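Local coordinates for uncharacterized protein (Thermomonospora curvata, PDB 4MVE) that is of unknown function but belongs to the GXWXG and DUF4334 families and folds as a small, mainly antiparallel beta protein, at residues E26-M40 with L98-A110. Residues are numbered along the deposited sequence; the frame is centred on the assembly and turned at random.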
# COMPACT_ATOMS: atom_id res chain seq x y z
N GLU A 26 7.19 10.34 4.61
CA GLU A 26 8.36 10.14 3.77
C GLU A 26 9.62 10.06 4.61
O GLU A 26 10.45 9.18 4.35
CB GLU A 26 8.46 11.26 2.74
CG GLU A 26 9.71 11.21 1.89
CD GLU A 26 9.50 11.82 0.53
OE1 GLU A 26 8.81 11.18 -0.30
OE2 GLU A 26 9.92 12.99 0.33
N GLU A 27 9.78 10.96 5.61
CA GLU A 27 10.96 10.95 6.50
C GLU A 27 11.03 9.61 7.23
O GLU A 27 12.09 9.00 7.32
CB GLU A 27 10.93 12.10 7.54
CG GLU A 27 11.18 13.50 6.98
CD GLU A 27 10.57 14.65 7.76
OE1 GLU A 27 10.06 14.43 8.89
OE2 GLU A 27 10.59 15.79 7.24
N LEU A 28 9.88 9.14 7.70
CA LEU A 28 9.83 7.89 8.44
C LEU A 28 10.01 6.67 7.50
O LEU A 28 10.77 5.75 7.83
CB LEU A 28 8.52 7.80 9.25
CG LEU A 28 8.43 8.80 10.45
CD1 LEU A 28 6.98 8.93 10.96
CD2 LEU A 28 9.32 8.38 11.61
N TYR A 29 9.40 6.71 6.30
CA TYR A 29 9.52 5.67 5.30
C TYR A 29 10.97 5.42 4.88
O TYR A 29 11.39 4.26 4.80
CB TYR A 29 8.67 6.05 4.09
CG TYR A 29 8.67 5.05 2.96
CD1 TYR A 29 9.57 5.16 1.90
CD2 TYR A 29 7.70 4.04 2.89
CE1 TYR A 29 9.55 4.25 0.84
CE2 TYR A 29 7.63 3.18 1.80
CZ TYR A 29 8.59 3.26 0.80
OH TYR A 29 8.53 2.40 -0.26
N ASP A 30 11.73 6.50 4.62
CA ASP A 30 13.13 6.40 4.17
C ASP A 30 14.05 5.68 5.18
O ASP A 30 15.12 5.24 4.79
CB ASP A 30 13.70 7.79 3.84
CG ASP A 30 13.11 8.42 2.57
OD1 ASP A 30 12.49 7.67 1.76
OD2 ASP A 30 13.29 9.64 2.38
N ARG A 31 13.61 5.51 6.43
CA ARG A 31 14.37 4.84 7.49
C ARG A 31 13.93 3.37 7.63
O ARG A 31 14.51 2.62 8.42
CB ARG A 31 14.21 5.61 8.81
CG ARG A 31 15.10 6.85 8.86
CD ARG A 31 14.56 7.99 9.70
NE ARG A 31 14.46 7.63 11.11
CZ ARG A 31 13.68 8.26 11.98
NH1 ARG A 31 13.63 7.85 13.25
NH2 ARG A 31 12.94 9.29 11.60
N LEU A 32 12.94 2.94 6.84
CA LEU A 32 12.42 1.58 6.90
C LEU A 32 13.20 0.60 6.05
O LEU A 32 13.84 0.96 5.06
CB LEU A 32 10.93 1.51 6.52
CG LEU A 32 9.94 2.34 7.37
CD1 LEU A 32 8.55 2.22 6.81
CD2 LEU A 32 9.96 1.93 8.87
N ALA A 33 13.15 -0.66 6.49
CA ALA A 33 13.81 -1.78 5.85
C ALA A 33 13.00 -2.30 4.65
O ALA A 33 11.78 -2.35 4.71
CB ALA A 33 14.02 -2.90 6.87
N PRO A 34 13.69 -2.74 3.57
CA PRO A 34 12.96 -3.39 2.45
C PRO A 34 12.41 -4.76 2.86
O PRO A 34 12.84 -5.33 3.88
CB PRO A 34 14.02 -3.53 1.35
CG PRO A 34 15.33 -3.46 2.03
CD PRO A 34 15.16 -2.78 3.36
N VAL A 35 11.45 -5.29 2.08
CA VAL A 35 10.83 -6.59 2.34
C VAL A 35 10.98 -7.47 1.11
O VAL A 35 10.88 -6.94 -0.00
CB VAL A 35 9.33 -6.52 2.79
CG1 VAL A 35 9.20 -5.86 4.15
CG2 VAL A 35 8.42 -5.85 1.77
N PRO A 36 11.16 -8.81 1.26
CA PRO A 36 11.18 -9.66 0.06
C PRO A 36 9.75 -9.85 -0.48
O PRO A 36 8.78 -9.58 0.25
CB PRO A 36 11.78 -10.98 0.58
CG PRO A 36 11.46 -11.02 2.01
CD PRO A 36 11.31 -9.60 2.50
N VAL A 37 9.63 -10.29 -1.75
CA VAL A 37 8.36 -10.51 -2.46
C VAL A 37 7.40 -11.46 -1.69
O VAL A 37 6.23 -11.11 -1.52
CB VAL A 37 8.63 -10.98 -3.92
CG1 VAL A 37 7.41 -11.64 -4.57
CG2 VAL A 37 9.14 -9.82 -4.78
N ASP A 38 7.90 -12.64 -1.18
CA ASP A 38 7.02 -13.62 -0.51
C ASP A 38 6.44 -13.12 0.83
O ASP A 38 5.35 -13.54 1.22
CB ASP A 38 7.69 -14.99 -0.38
CG ASP A 38 7.76 -15.78 -1.70
OD1 ASP A 38 7.40 -15.20 -2.78
OD2 ASP A 38 8.19 -16.96 -1.67
N PHE A 39 7.07 -12.10 1.46
CA PHE A 39 6.58 -11.48 2.70
C PHE A 39 5.19 -10.85 2.49
O PHE A 39 4.41 -10.75 3.44
CB PHE A 39 7.58 -10.39 3.15
CG PHE A 39 7.21 -9.59 4.38
CD1 PHE A 39 7.67 -9.97 5.64
CD2 PHE A 39 6.48 -8.41 4.28
CE1 PHE A 39 7.34 -9.22 6.78
CE2 PHE A 39 6.16 -7.66 5.41
CZ PHE A 39 6.59 -8.07 6.65
N MSE A 40 4.91 -10.39 1.26
CA MSE A 40 3.65 -9.76 0.93
C MSE A 40 2.51 -10.75 0.69
O MSE A 40 1.37 -10.29 0.65
CB MSE A 40 3.80 -8.86 -0.32
CG MSE A 40 4.79 -7.72 -0.15
SE MSE A 40 4.43 -6.56 1.38
CE MSE A 40 2.46 -6.12 1.08
N LEU A 98 3.89 -8.70 -8.43
CA LEU A 98 4.98 -8.24 -7.56
C LEU A 98 6.33 -8.44 -8.20
O LEU A 98 6.59 -9.49 -8.81
CB LEU A 98 4.97 -9.02 -6.24
CG LEU A 98 3.83 -8.73 -5.25
CD1 LEU A 98 3.68 -9.88 -4.26
CD2 LEU A 98 4.08 -7.43 -4.48
N ARG A 99 7.18 -7.43 -8.07
CA ARG A 99 8.58 -7.47 -8.54
C ARG A 99 9.45 -6.74 -7.53
O ARG A 99 8.90 -6.05 -6.64
CB ARG A 99 8.72 -6.82 -9.93
CG ARG A 99 7.94 -7.51 -11.08
CD ARG A 99 8.50 -8.93 -11.32
NE ARG A 99 7.96 -9.58 -12.51
CZ ARG A 99 6.90 -10.39 -12.54
NH1 ARG A 99 6.18 -10.58 -11.44
NH2 ARG A 99 6.53 -10.96 -13.67
N GLU A 100 10.77 -6.89 -7.62
CA GLU A 100 11.69 -6.13 -6.77
C GLU A 100 12.10 -4.91 -7.57
O GLU A 100 12.63 -5.08 -8.67
CB GLU A 100 12.89 -6.96 -6.34
CG GLU A 100 12.53 -8.08 -5.38
CD GLU A 100 13.73 -8.92 -5.01
OE1 GLU A 100 14.18 -9.73 -5.85
OE2 GLU A 100 14.25 -8.74 -3.88
N VAL A 101 11.77 -3.71 -7.07
CA VAL A 101 11.99 -2.42 -7.74
C VAL A 101 12.70 -1.45 -6.78
O VAL A 101 12.43 -1.51 -5.59
CB VAL A 101 10.64 -1.81 -8.23
CG1 VAL A 101 10.87 -0.59 -9.14
CG2 VAL A 101 9.76 -2.86 -8.95
N ALA A 102 13.63 -0.60 -7.30
CA ALA A 102 14.32 0.41 -6.48
C ALA A 102 13.49 1.68 -6.35
O ALA A 102 12.84 2.10 -7.31
CB ALA A 102 15.68 0.76 -7.06
N LEU A 103 13.57 2.31 -5.18
CA LEU A 103 13.01 3.61 -4.90
C LEU A 103 13.97 4.29 -3.97
O LEU A 103 14.19 3.80 -2.86
CB LEU A 103 11.59 3.56 -4.32
CG LEU A 103 11.05 4.96 -3.85
CD1 LEU A 103 10.62 5.83 -5.05
CD2 LEU A 103 9.91 4.82 -2.86
N ARG A 104 14.59 5.40 -4.44
CA ARG A 104 15.57 6.19 -3.68
C ARG A 104 16.77 5.34 -3.26
O ARG A 104 17.22 5.41 -2.12
CB ARG A 104 14.92 6.82 -2.45
CG ARG A 104 13.78 7.71 -2.80
CD ARG A 104 13.01 8.11 -1.59
NE ARG A 104 11.88 8.87 -2.05
CZ ARG A 104 10.67 8.87 -1.51
NH1 ARG A 104 10.45 8.22 -0.37
NH2 ARG A 104 9.69 9.56 -2.08
N GLY A 105 17.23 4.50 -4.17
CA GLY A 105 18.35 3.60 -3.93
C GLY A 105 18.05 2.35 -3.13
O GLY A 105 18.96 1.57 -2.87
N THR A 106 16.78 2.15 -2.70
CA THR A 106 16.45 0.95 -1.94
C THR A 106 15.55 0.09 -2.77
O THR A 106 14.51 0.55 -3.23
CB THR A 106 15.85 1.27 -0.57
OG1 THR A 106 16.79 2.03 0.19
CG2 THR A 106 15.42 0.01 0.20
N VAL A 107 15.98 -1.16 -2.95
CA VAL A 107 15.28 -2.21 -3.68
C VAL A 107 14.41 -2.98 -2.67
O VAL A 107 14.91 -3.44 -1.68
CB VAL A 107 16.31 -3.14 -4.40
CG1 VAL A 107 15.63 -4.40 -4.94
CG2 VAL A 107 17.05 -2.39 -5.52
N SER A 108 13.12 -3.09 -2.93
CA SER A 108 12.17 -3.81 -2.10
C SER A 108 11.06 -4.37 -2.97
O SER A 108 10.97 -4.03 -4.16
CB SER A 108 11.57 -2.88 -1.06
OG SER A 108 10.86 -3.63 -0.08
N ALA A 109 10.21 -5.22 -2.38
CA ALA A 109 9.03 -5.70 -3.07
C ALA A 109 8.14 -4.51 -3.43
O ALA A 109 7.96 -3.57 -2.64
CB ALA A 109 8.27 -6.69 -2.20
N ALA A 110 7.63 -4.54 -4.64
CA ALA A 110 6.76 -3.51 -5.14
C ALA A 110 5.60 -4.11 -5.89
O ALA A 110 5.80 -5.08 -6.60
CB ALA A 110 7.56 -2.58 -6.06
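V37 overlaps L98, its CG1 lying 4.0 Å from L98 CB, while its other methyl, CG2, rests on the aliphatic CG of E100. A branched valine suits this place, for its two methyls serve different neighbours. A109, small enough for the 26-40 backbone to come close, brings its CB against V37 and the CG of selenomethionine M40.

Farther along the hairpin, polar bonds take over. A109 N donates to V35 O (3.0 Å). V35 N donates to S108 OG at 2.8 Å, a nearly straight bond of 169°. With OG anti to the backbone N (chi1 -168°), S108 can accept this bond while also pairing with F122 O of the adjoining strand. P34 packs tightly against that serine, 3.5 Å between P34 CB and S108 CB.

At the hairpin turn the extended R104 reaches helix 22-29, a long charged side chain whose two terminal nitrogens can meet separate carboxylates. Its NH2 meets E26 OE1 at 2.6 Å, the E26 carboxyl carbon standing over a guanidinium face, whereas NH1 donates to D30 OD1 (3.0 Å) on the oxygen's syn side, at the guanidinium edge but tilted from its plane. R22 and Y144 OH also hold E26 OE1; an alanine in place of E26 would probably leave R104 with D30 as its one carboxylate here and cost R22 and Y144 this partner. Beside this network Y29 sets CE1 on L103 CD2, its hydroxyl bonded to H121 O.

Such a salt-bridge network, with one backbone bond and the V35-S108 bond beyond it, fastens a helix and the segment after it across a type I' beta-hairpin of the antiparallel sheet.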